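Local coordinates for signal transduction protein TRAP (Staphylococcus aureus, PDB 4AE5) that probably relays a phosphorylation signal that activates the agr system and RNAIII synthesis, raising toxin production and biofilm formation in staphylococcal virulence, at residues A[13-16]-A[17-20]; A[29-32]-A[33-36]; A[93-97]-A[98-102]; A[118-122]-A[123-127]. All blocks are in the same frame, centred on the assembly; numbering follows the deposited sequence. Where two conformers were deposited one is given.

Contact 1 (A[13-16]-A[17-20])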
loop_
_atom_site.group_PDB
_atom_site.type_symbol
_atom_site.label_atom_id
_atom_site.label_comp_id
_atom_site.label_asym_id
_atom_site.label_seq_id
_atom_site.Cartn_x
_atom_site.Cartn_y
_atom_site.Cartn_z
ATOM N N PHE A 13 2.205 -11.221 17.958
ATOM C CA PHE A 13 3.341 -10.256 17.935
ATOM C C PHE A 13 2.987 -8.787 17.558
ATOM O O PHE A 13 3.314 -7.801 18.297
ATOM C CB PHE A 13 4.489 -10.784 17.068
ATOM C CG PHE A 13 5.751 -9.981 17.187
ATOM C CD1 PHE A 13 6.578 -10.112 18.280
ATOM C CD2 PHE A 13 6.080 -9.048 16.201
ATOM C CE1 PHE A 13 7.721 -9.327 18.414
ATOM C CE2 PHE A 13 7.239 -8.280 16.309
ATOM C CZ PHE A 13 8.051 -8.401 17.424
ATOM N N LEU A 14 2.282 -8.630 16.433
ATOM C CA LEU A 14 1.915 -7.307 16.009
ATOM C C LEU A 14 0.836 -6.682 16.866
ATOM O O LEU A 14 0.823 -5.432 17.017
ATOM C CB LEU A 14 1.540 -7.278 14.510
ATOM C CG LEU A 14 2.539 -7.784 13.492
ATOM C CD1 LEU A 14 2.014 -7.452 12.073
ATOM C CD2 LEU A 14 3.927 -7.229 13.746
ATOM N N HIS A 15 -0.114 -7.495 17.362
ATOM C CA HIS A 15 -1.214 -6.964 18.190
ATOM C C HIS A 15 -0.688 -6.444 19.546
ATOM O O HIS A 15 -1.170 -5.435 20.069
ATOM C CB HIS A 15 -2.283 -8.023 18.387
ATOM C CG HIS A 15 -3.493 -7.497 19.088
ATOM N ND1 HIS A 15 -3.695 -7.647 20.403
ATOM C CD2 HIS A 15 -4.531 -6.734 18.608
ATOM C CE1 HIS A 15 -4.847 -7.073 20.755
ATOM N NE2 HIS A 15 -5.370 -6.503 19.656
ATOM N N GLN A 16 0.348 -7.088 20.076
ATOM C CA GLN A 16 1.037 -6.546 21.272
ATOM C C GLN A 16 1.615 -5.115 20.998
ATOM O O GLN A 16 1.507 -4.205 21.840
ATOM C CB GLN A 16 2.155 -7.511 21.737
ATOM C CG GLN A 16 2.783 -7.101 23.080
ATOM C CD GLN A 16 1.784 -7.330 24.166
ATOM O OE1 GLN A 16 1.307 -8.453 24.340
ATOM N NE2 GLN A 16 1.406 -6.273 24.866
ATOM N N ILE A 17 2.224 -4.902 19.815
ATOM C CA ILE A 17 2.706 -3.537 19.466
ATOM C C ILE A 17 1.544 -2.585 19.447
ATOM O O ILE A 17 1.610 -1.494 20.022
ATOM C CB ILE A 17 3.579 -3.485 18.171
ATOM C CG1 ILE A 17 4.876 -4.315 18.375
ATOM C CG2 ILE A 17 3.841 -2.027 17.734
ATOM C CD1 ILE A 17 5.723 -4.454 17.111
ATOM N N LYS A 18 0.440 -3.014 18.845
ATOM C CA LYS A 18 -0.728 -2.170 18.781
ATOM C C LYS A 18 -1.201 -1.654 20.154
ATOM O O LYS A 18 -1.437 -0.434 20.371
ATOM C CB LYS A 18 -1.847 -2.925 18.090
ATOM C CG LYS A 18 -2.773 -2.015 17.335
ATOM C CD LYS A 18 -3.761 -2.854 16.567
ATOM C CE LYS A 18 -5.154 -2.618 17.110
ATOM N NZ LYS A 18 -5.621 -1.246 16.801
ATOM N N ILE A 19 -1.335 -2.589 21.065
ATOM C CA ILE A 19 -1.938 -2.302 22.374
ATOM C C ILE A 19 -0.953 -1.621 23.342
ATOM O O ILE A 19 -1.369 -0.873 24.234
ATOM C CB ILE A 19 -2.561 -3.566 22.990
ATOM C CG1 ILE A 19 -3.615 -4.169 22.060
ATOM C CG2 ILE A 19 -3.205 -3.273 24.340
ATOM C CD1 ILE A 19 -4.905 -3.373 22.013
ATOM N N ASN A 20 0.332 -1.879 23.156
ATOM C CA ASN A 20 1.387 -1.144 23.860
ATOM C C ASN A 20 1.503 0.314 23.475
ATOM O O ASN A 20 2.048 1.097 24.248
ATOM C CB ASN A 20 2.781 -1.810 23.698
ATOM C CG ASN A 20 2.884 -3.142 24.425
ATOM O OD1 ASN A 20 3.960 -3.782 24.430
ATOM N ND2 ASN A 20 1.790 -3.582 25.029
#

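Contact 2 (A[29-32]-A[33-36])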
loop_
_atom_site.group_PDB
_atom_site.type_symbol
_atom_site.label_atom_id
_atom_site.label_comp_id
_atom_site.label_asym_id
_atom_site.label_seq_id
_atom_site.Cartn_x
_atom_site.Cartn_y
_atom_site.Cartn_z
ATOM N N PHE A 29 -3.710 -5.934 9.820
ATOM C CA PHE A 29 -4.513 -6.786 8.952
ATOM C C PHE A 29 -3.934 -8.165 8.775
ATOM O O PHE A 29 -2.757 -8.372 9.045
ATOM C CB PHE A 29 -4.621 -6.200 7.528
ATOM C CG PHE A 29 -5.117 -4.786 7.516
ATOM C CD1 PHE A 29 -4.229 -3.719 7.740
ATOM C CD2 PHE A 29 -6.442 -4.518 7.270
ATOM C CE1 PHE A 29 -4.682 -2.399 7.781
ATOM C CE2 PHE A 29 -6.904 -3.185 7.267
ATOM C CZ PHE A 29 -6.026 -2.129 7.561
ATOM N N SER A 30 -4.800 -9.083 8.297
ATOM C CA SER A 30 -4.426 -10.491 8.019
ATOM C C SER A 30 -4.158 -10.683 6.523
ATOM O O SER A 30 -5.011 -10.293 5.692
ATOM C CB SER A 30 -5.506 -11.465 8.533
ATOM O OG SER A 30 -4.962 -12.780 8.428
ATOM N N ALA A 31 -2.955 -11.168 6.181
ATOM C CA ALA A 31 -2.583 -11.471 4.784
ATOM C C ALA A 31 -2.516 -12.982 4.744
ATOM O O ALA A 31 -2.587 -13.631 5.798
ATOM C CB ALA A 31 -1.219 -10.823 4.366
ATOM N N SER A 32 -2.387 -13.569 3.562
ATOM C CA SER A 32 -2.457 -15.041 3.491
ATOM C C SER A 32 -1.179 -15.654 3.953
ATOM O O SER A 32 -1.150 -16.841 4.345
ATOM C CB SER A 32 -2.769 -15.499 2.052
ATOM O OG SER A 32 -1.790 -15.005 1.169
ATOM N N ASP A 33 -0.112 -14.857 3.977
ATOM C CA ASP A 33 1.231 -15.368 4.341
ATOM C C ASP A 33 1.839 -14.809 5.622
ATOM O O ASP A 33 2.902 -15.262 6.030
ATOM C CB ASP A 33 2.250 -15.137 3.179
ATOM C CG ASP A 33 2.505 -13.622 2.886
ATOM O OD1 ASP A 33 1.565 -12.835 2.734
ATOM O OD2 ASP A 33 3.667 -13.239 2.734
ATOM N N THR A 34 1.158 -13.860 6.263
ATOM C CA THR A 34 1.677 -13.193 7.449
ATOM C C THR A 34 0.639 -12.209 8.001
ATOM O O THR A 34 -0.240 -11.757 7.266
ATOM C CB THR A 34 2.964 -12.381 7.044
ATOM O OG1 THR A 34 3.497 -11.709 8.197
ATOM C CG2 THR A 34 2.681 -11.345 5.950
ATOM N N SER A 35 0.758 -11.803 9.252
ATOM C CA SER A 35 0.019 -10.603 9.692
ATOM C C SER A 35 0.810 -9.331 9.294
ATOM O O SER A 35 2.032 -9.383 9.193
ATOM C CB SER A 35 -0.190 -10.667 11.216
ATOM O OG SER A 35 -0.950 -9.525 11.615
ATOM N N VAL A 36 0.139 -8.188 9.139
ATOM C CA VAL A 36 0.787 -6.968 8.684
ATOM C C VAL A 36 0.296 -5.791 9.583
ATOM O O VAL A 36 -0.905 -5.698 9.903
ATOM C CB VAL A 36 0.335 -6.693 7.195
ATOM C CG1 VAL A 36 0.879 -5.372 6.694
ATOM C CG2 VAL A 36 0.789 -7.803 6.277
#

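Contact 3 (A[93-97]-A[98-102])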
loop_
_atom_site.group_PDB
_atom_site.type_symbol
_atom_site.label_atom_id
_atom_site.label_comp_id
_atom_site.label_asym_id
_atom_site.label_seq_id
_atom_site.Cartn_x
_atom_site.Cartn_y
_atom_site.Cartn_z
ATOM N N ASN A 93 -9.498 9.276 -11.846
ATOM C CA ASN A 93 -10.920 8.929 -11.961
ATOM C C ASN A 93 -11.341 7.667 -11.204
ATOM O O ASN A 93 -12.472 7.515 -10.862
ATOM C CB ASN A 93 -11.361 8.802 -13.401
ATOM C CG ASN A 93 -12.853 8.605 -13.544
ATOM O OD1 ASN A 93 -13.629 9.240 -12.879
ATOM N ND2 ASN A 93 -13.244 7.716 -14.407
ATOM N N PHE A 94 -10.370 6.805 -10.966
ATOM C CA PHE A 94 -10.551 5.600 -10.187
ATOM C C PHE A 94 -11.118 5.875 -8.819
ATOM O O PHE A 94 -11.751 5.067 -8.261
ATOM C CB PHE A 94 -9.263 4.775 -10.119
ATOM C CG PHE A 94 -8.103 5.448 -9.449
ATOM C CD1 PHE A 94 -8.055 5.580 -8.094
ATOM C CD2 PHE A 94 -7.016 5.889 -10.179
ATOM C CE1 PHE A 94 -6.988 6.165 -7.471
ATOM C CE2 PHE A 94 -5.927 6.468 -9.558
ATOM C CZ PHE A 94 -5.918 6.605 -8.202
ATOM N N ARG A 95 -10.890 7.080 -8.329
ATOM C CA ARG A 95 -11.446 7.477 -7.054
ATOM C C ARG A 95 -12.983 7.408 -7.009
ATOM O O ARG A 95 -13.587 7.305 -5.942
ATOM C CB ARG A 95 -11.004 8.902 -6.809
ATOM C CG ARG A 95 -11.582 9.580 -5.598
ATOM C CD ARG A 95 -11.558 11.116 -5.867
ATOM N NE ARG A 95 -10.195 11.641 -5.985
ATOM C CZ ARG A 95 -9.602 12.485 -5.107
ATOM N NH1 ARG A 95 -10.212 12.904 -3.995
ATOM N NH2 ARG A 95 -8.364 12.904 -5.349
ATOM N N ASN A 96 -13.605 7.450 -8.173
ATOM C CA ASN A 96 -15.071 7.327 -8.227
ATOM C C ASN A 96 -15.614 5.927 -8.502
ATOM O O ASN A 96 -16.841 5.749 -8.543
ATOM C CB ASN A 96 -15.625 8.244 -9.293
ATOM C CG ASN A 96 -15.290 9.662 -9.008
ATOM O OD1 ASN A 96 -14.668 10.285 -9.823
ATOM N ND2 ASN A 96 -15.589 10.129 -7.793
ATOM N N PHE A 97 -14.734 4.959 -8.654
ATOM C CA PHE A 97 -15.178 3.564 -8.883
ATOM C C PHE A 97 -15.862 2.948 -7.653
ATOM O O PHE A 97 -15.553 3.242 -6.493
ATOM C CB PHE A 97 -13.978 2.718 -9.377
ATOM C CG PHE A 97 -13.597 2.923 -10.825
ATOM C CD1 PHE A 97 -13.718 4.158 -11.463
ATOM C CD2 PHE A 97 -13.131 1.854 -11.564
ATOM C CE1 PHE A 97 -13.344 4.321 -12.792
ATOM C CE2 PHE A 97 -12.760 2.009 -12.884
ATOM C CZ PHE A 97 -12.841 3.245 -13.486
ATOM N N GLY A 98 -16.839 2.075 -7.899
ATOM C CA GLY A 98 -17.619 1.494 -6.804
ATOM C C GLY A 98 -16.740 0.892 -5.720
ATOM O O GLY A 98 -15.732 0.218 -5.992
ATOM N N GLY A 99 -16.998 1.309 -4.493
ATOM C CA GLY A 99 -16.232 0.744 -3.345
ATOM C C GLY A 99 -14.880 1.334 -3.048
ATOM O O GLY A 99 -14.207 0.915 -2.072
ATOM N N PHE A 100 -14.448 2.328 -3.830
ATOM C CA PHE A 100 -13.130 2.903 -3.599
ATOM C C PHE A 100 -13.083 3.640 -2.242
ATOM O O PHE A 100 -13.985 4.435 -1.947
ATOM C CB PHE A 100 -12.763 3.916 -4.684
ATOM C CG PHE A 100 -11.492 4.657 -4.371
ATOM C CD1 PHE A 100 -10.299 4.143 -4.752
ATOM C CD2 PHE A 100 -11.523 5.888 -3.684
ATOM C CE1 PHE A 100 -9.071 4.781 -4.478
ATOM C CE2 PHE A 100 -10.327 6.553 -3.438
ATOM C CZ PHE A 100 -9.118 6.006 -3.817
ATOM N N LYS A 101 -12.004 3.453 -1.487
ATOM C CA LYS A 101 -11.846 4.149 -0.188
ATOM C C LYS A 101 -10.571 5.013 -0.148
ATOM O O LYS A 101 -10.601 6.163 0.296
ATOM C CB LYS A 101 -11.845 3.119 0.975
ATOM C CG LYS A 101 -13.161 2.310 1.113
ATOM C CD LYS A 101 -14.399 3.255 1.295
ATOM C CE LYS A 101 -15.706 2.471 1.187
ATOM N NZ LYS A 101 -16.876 3.103 1.889
ATOM N N SER A 102 -9.440 4.434 -0.521
ATOM C CA SER A 102 -8.168 5.132 -0.429
ATOM C C SER A 102 -7.118 4.706 -1.423
ATOM O O SER A 102 -7.115 3.583 -2.007
ATOM C CB SER A 102 -7.640 5.016 1.052
ATOM O OG SER A 102 -7.373 3.632 1.309
#

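Contact 4 (A[118-122]-A[123-127])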
loop_
_atom_site.group_PDB
_atom_site.type_symbol
_atom_site.label_atom_id
_atom_site.label_comp_id
_atom_site.label_asym_id
_atom_site.label_seq_id
_atom_site.Cartn_x
_atom_site.Cartn_y
_atom_site.Cartn_z
ATOM N N PHE A 118 -4.127 0.156 -2.429
ATOM C CA PHE A 118 -5.488 0.438 -2.809
ATOM C C PHE A 118 -6.364 -0.057 -1.677
ATOM O O PHE A 118 -6.288 -1.235 -1.256
ATOM C CB PHE A 118 -5.891 -0.206 -4.145
ATOM C CG PHE A 118 -5.471 0.572 -5.370
ATOM C CD1 PHE A 118 -6.002 1.864 -5.656
ATOM C CD2 PHE A 118 -4.511 0.025 -6.262
ATOM C CE1 PHE A 118 -5.645 2.533 -6.853
ATOM C CE2 PHE A 118 -4.166 0.695 -7.448
ATOM C CZ PHE A 118 -4.687 2.003 -7.680
ATOM N N GLY A 119 -7.108 0.871 -1.096
ATOM C CA GLY A 119 -8.132 0.541 -0.097
ATOM C C GLY A 119 -9.522 0.516 -0.699
ATOM O O GLY A 119 -9.996 1.487 -1.339
ATOM N N PHE A 120 -10.229 -0.578 -0.468
ATOM C CA PHE A 120 -11.623 -0.655 -0.998
ATOM C C PHE A 120 -12.564 -1.205 0.073
ATOM O O PHE A 120 -12.098 -1.759 1.087
ATOM C CB PHE A 120 -11.647 -1.565 -2.244
ATOM C CG PHE A 120 -11.371 -0.880 -3.541
ATOM C CD1 PHE A 120 -10.048 -0.524 -3.882
ATOM C CD2 PHE A 120 -12.381 -0.586 -4.425
ATOM C CE1 PHE A 120 -9.777 0.070 -5.069
ATOM C CE2 PHE A 120 -12.111 0.038 -5.627
ATOM C CZ PHE A 120 -10.823 0.397 -5.944
ATOM N N ALA A 121 -13.899 -1.072 -0.171
ATOM C CA ALA A 121 -14.952 -1.649 0.730
ATOM C C ALA A 121 -14.672 -3.116 1.060
ATOM O O ALA A 121 -14.770 -3.532 2.214
ATOM C CB ALA A 121 -16.375 -1.523 0.079
ATOM N N ASP A 122 -14.371 -3.908 0.037
ATOM C CA ASP A 122 -14.085 -5.339 0.217
ATOM C C ASP A 122 -13.248 -5.900 -0.909
ATOM O O ASP A 122 -12.939 -5.216 -1.854
ATOM C CB ASP A 122 -15.428 -6.172 0.381
ATOM C CG ASP A 122 -16.366 -6.063 -0.821
ATOM O OD1 ASP A 122 -15.946 -5.820 -1.944
ATOM O OD2 ASP A 122 -17.593 -6.396 -0.672
ATOM N N ARG A 123 -12.936 -7.184 -0.850
ATOM C CA ARG A 123 -12.104 -7.789 -1.836
ATOM C C ARG A 123 -12.722 -7.766 -3.178
ATOM O O ARG A 123 -12.004 -7.525 -4.161
ATOM C CB ARG A 123 -11.831 -9.246 -1.469
ATOM C CG ARG A 123 -10.968 -9.948 -2.487
ATOM C CD ARG A 123 -10.807 -11.368 -1.999
ATOM N NE ARG A 123 -10.713 -12.239 -3.120
ATOM C CZ ARG A 123 -11.696 -13.059 -3.482
ATOM N NH1 ARG A 123 -12.823 -13.106 -2.783
ATOM N NH2 ARG A 123 -11.533 -13.837 -4.534
ATOM N N HIS A 124 -14.037 -8.040 -3.255
ATOM C CA HIS A 124 -14.650 -8.079 -4.570
ATOM C C HIS A 124 -14.531 -6.740 -5.304
ATOM O O HIS A 124 -14.360 -6.716 -6.522
ATOM C CB HIS A 124 -16.109 -8.513 -4.533
ATOM C CG HIS A 124 -16.312 -9.993 -4.291
ATOM N ND1 HIS A 124 -15.323 -10.904 -4.425
ATOM C CD2 HIS A 124 -17.473 -10.715 -4.008
ATOM C CE1 HIS A 124 -15.813 -12.150 -4.197
ATOM N NE2 HIS A 124 -17.131 -12.028 -3.944
ATOM N N ALA A 125 -14.735 -5.640 -4.577
ATOM C CA ALA A 125 -14.713 -4.310 -5.177
ATOM C C ALA A 125 -13.343 -4.031 -5.801
ATOM O O ALA A 125 -13.251 -3.415 -6.857
ATOM C CB ALA A 125 -15.027 -3.245 -4.128
ATOM N N TYR A 126 -12.304 -4.445 -5.105
ATOM C CA TYR A 126 -10.921 -4.239 -5.612
ATOM C C TYR A 126 -10.744 -5.132 -6.879
ATOM O O TYR A 126 -10.216 -4.693 -7.876
ATOM C CB TYR A 126 -9.872 -4.537 -4.548
ATOM C CG TYR A 126 -8.476 -4.508 -5.184
ATOM C CD1 TYR A 126 -7.928 -3.288 -5.620
ATOM C CD2 TYR A 126 -7.805 -5.709 -5.480
ATOM C CE1 TYR A 126 -6.660 -3.258 -6.212
ATOM C CE2 TYR A 126 -6.561 -5.709 -6.115
ATOM C CZ TYR A 126 -5.997 -4.487 -6.469
ATOM O OH TYR A 126 -4.792 -4.496 -7.092
ATOM N N GLU A 127 -11.171 -6.383 -6.834
ATOM C CA GLU A 127 -10.986 -7.281 -7.977
ATOM C C GLU A 127 -11.784 -6.867 -9.204
ATOM O O GLU A 127 -11.308 -7.014 -10.303
ATOM C CB GLU A 127 -11.303 -8.739 -7.575
ATOM C CG GLU A 127 -10.299 -9.249 -6.570
ATOM C CD GLU A 127 -10.325 -10.723 -6.320
ATOM O OE1 GLU A 127 -11.395 -11.340 -6.393
ATOM O OE2 GLU A 127 -9.216 -11.257 -6.046
#

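Contact 1 (A[13-16]-A[17-20])
H15 and I19 meet because their first torsions lean in opposite senses along the helix: CG of H15 lies trans to its own backbone N (chi1 -174°), which carries the imidazole forward along the chain, while CG1 of I19 sits beside its backbone N (chi1 -58°) and reaches back. I19 is modelled in two conformers; in the one described, CG1 of I19 lies over one face of the imidazole, 3.4 Å from CE1 of H15, with the CD1 methyl of I19 near CE1 and NE2. A flat ring suits this place, since it offers a broad surface to an aliphatic chain one turn later. K18 approaches the same ring more distantly and obliquely, its CE 4.4 Å from CD2 of H15. Two residues earlier, CD1 of I17 comes within 4.2 Å of CE2 of F13, at a slant to the ring.

Beneath these side chains runs the alpha-helical i to i+4 ladder. K18 N gives to L14 O at 3.1 Å, I19 N to H15 O at 3.0 Å and N20 N to Q16 O at 2.9 Å, whereas the bond from I17 N to F13 O is weak at 3.4 Å.

Buried L14, an apolar residue facing the barrel, packs on Q28 and I37 of strands 27-30 and 35-41. K18 rests on the same two residues while its ammonium forms a salt bridge with E64. At the start of helix 11-20, T10 OG1 is hydrogen-bonded to F13 N, and the ring of Y11 meets that of H15; F13, Q16, I19 and N20 are exposed on this helix beside the barrel.

Contact 2 (A[29-32]-A[33-36])
A31 and V36 touch through methyl groups, CB of A31 standing 4.1 Å from CG2 of V36, the branch that lies beside its own backbone N. A31 CB also rests against the backbone O of T34. A small side chain fits here, since alanine can sit close to the returning strand at the mouth of the turn.

The framework around this methyl pair is the backbone of an antiparallel hairpin. F29 and V36 form a hydrogen-bonded pair: F29 N gives to V36 O at 2.8 Å and V36 N returns to F29 O at 2.9 Å. S30 and S35 make the next, non-hydrogen-bonded pair, and beyond it A31 N gives to T34 O at 3.0 Å, closing the turn through S32 and D33. The hydroxyl of T34 gives to S35 O, the carbonyl of the next residue, at 2.9 Å.

Farther out, side chains tie the turn to its surroundings. The carboxylate of D33 forms a salt bridge with R160, whose side chain also lies against A31 and T34, and S35 OG is hydrogen-bonded to the amide of Q28.

The hairpin of strands 27-30 and 35-41 is a piece of the closed barrel. S30 bonds through its backbone to Y163 of strand 158-164; F29 and V36, buried on one face of the sheet, both pack on L162 of that strand, a place suited to large apolar side chains. V36 and T34 also lean on strand 3-9.

Contact 3 (A[93-97]-A[98-102])
A type II beta turn from F97 to F100 leads the chain out of a 3-10 segment and into strand 100-108, and the ring of F100 folds back over that segment. F100 N gives to F97 O at 3.0 Å (N-H...O 158°), the bond that closes the turn. Glycine suits the third place of the turn: G99 has a positive phi of 83°, a conformation that residues with a side chain adopt less readily.

The F100 side chain extends trans to its backbone N (chi1 172°), and this directs the ring at F94 and R95. CA of R95 presents its C-H to the ring face, 3.8 Å from the F100 centroid, a CH-pi contact. R95 O lies 3.4 Å from CD2 of F100, and the R95 chain continues alongside, its CG 3.9 Å from CE2 of F100, before its guanidinium forms a salt bridge with D92. On the opposite face of the F100 ring stands the backbone N of S102. F94 meets F100 obliquely: CE1 of F100 comes to the edge of the F94 ring, near its plane, 3.8 Å from F94 CD1.

Just after the strand starts, a classic beta bulge sets K101 and S102 against G119 of the neighbouring strand. The side chain of K101 touches H66, probably a phosphorylation site. F94, R95 and F100 together lie on I59 of strand 51-59, and F94 is also in an edge-to-face pair with Y103. Aromatic and aliphatic groups suit this side, where the loop folds onto the barrel. The side chain of F97 packs on S132.

Contact 4 (A[118-122]-A[123-127])
Aromatic packing dominates the contact between F120 and Y126. Their rings form an offset edge-to-face pair, the edge of Y126 turned to the face of F120, with centroids 5.8 Å apart and planes at 67°. Y126 CA adds a CH-pi contact over the F120 ring, 4.1 Å from its centroid.

Apolar contacts flank the pair. A125 CB touches F120 CD2 at 3.8 Å, its small methyl fitting where the helix passes close to the strand, and CE1 of Y126 lies 3.8 Å from CB of F118. Strand 118-120 and helix 123-127 cross at 128°. With CG trans to the backbone N (chi1 172°), Y126 reaches from the helix across the side chains of F120 and F118, and its hydroxyl is hydrogen-bonded to E159 of strand 158-164. F118 and F120 also meet F129 farther along the same helix.

Polar contacts start the helix. D122 is its N-cap: OD1 accepts from A125 N at 2.9 Å, nearly straight along its C-O bond, which satisfies an amide of the first turn. A weak bond joins Y126 N to D122 O. R123 and E127, one turn apart, pair by charge alone, NH2 of R123 3.1 Å from OE1 of E127, while OE2 of E127 bonds to Y161.

In the fold
The four contacts follow one another along the chain, each a local contact within one continuous stretch and closed before the next begins. Contacts 1 and 2 adjoin, with centres 14 Å apart: L14 CD1 of helix 11-20 packs on the backbone of S35 and V36. Contacts 3 and 4 are closer still, centres 9 Å apart, because strands 100-108 and 114-120 are neighbours in the barrel and G99 O and A121 N are 2.8 Å apart, probably hydrogen-bonded. The two pairs stand apart, with contacts 1 and 3 separated by 31 Å between centres. Contacts 2, 3 and 4 all reach the one closed antiparallel sheet, so helices and loops at different places on the barrel share a single framework.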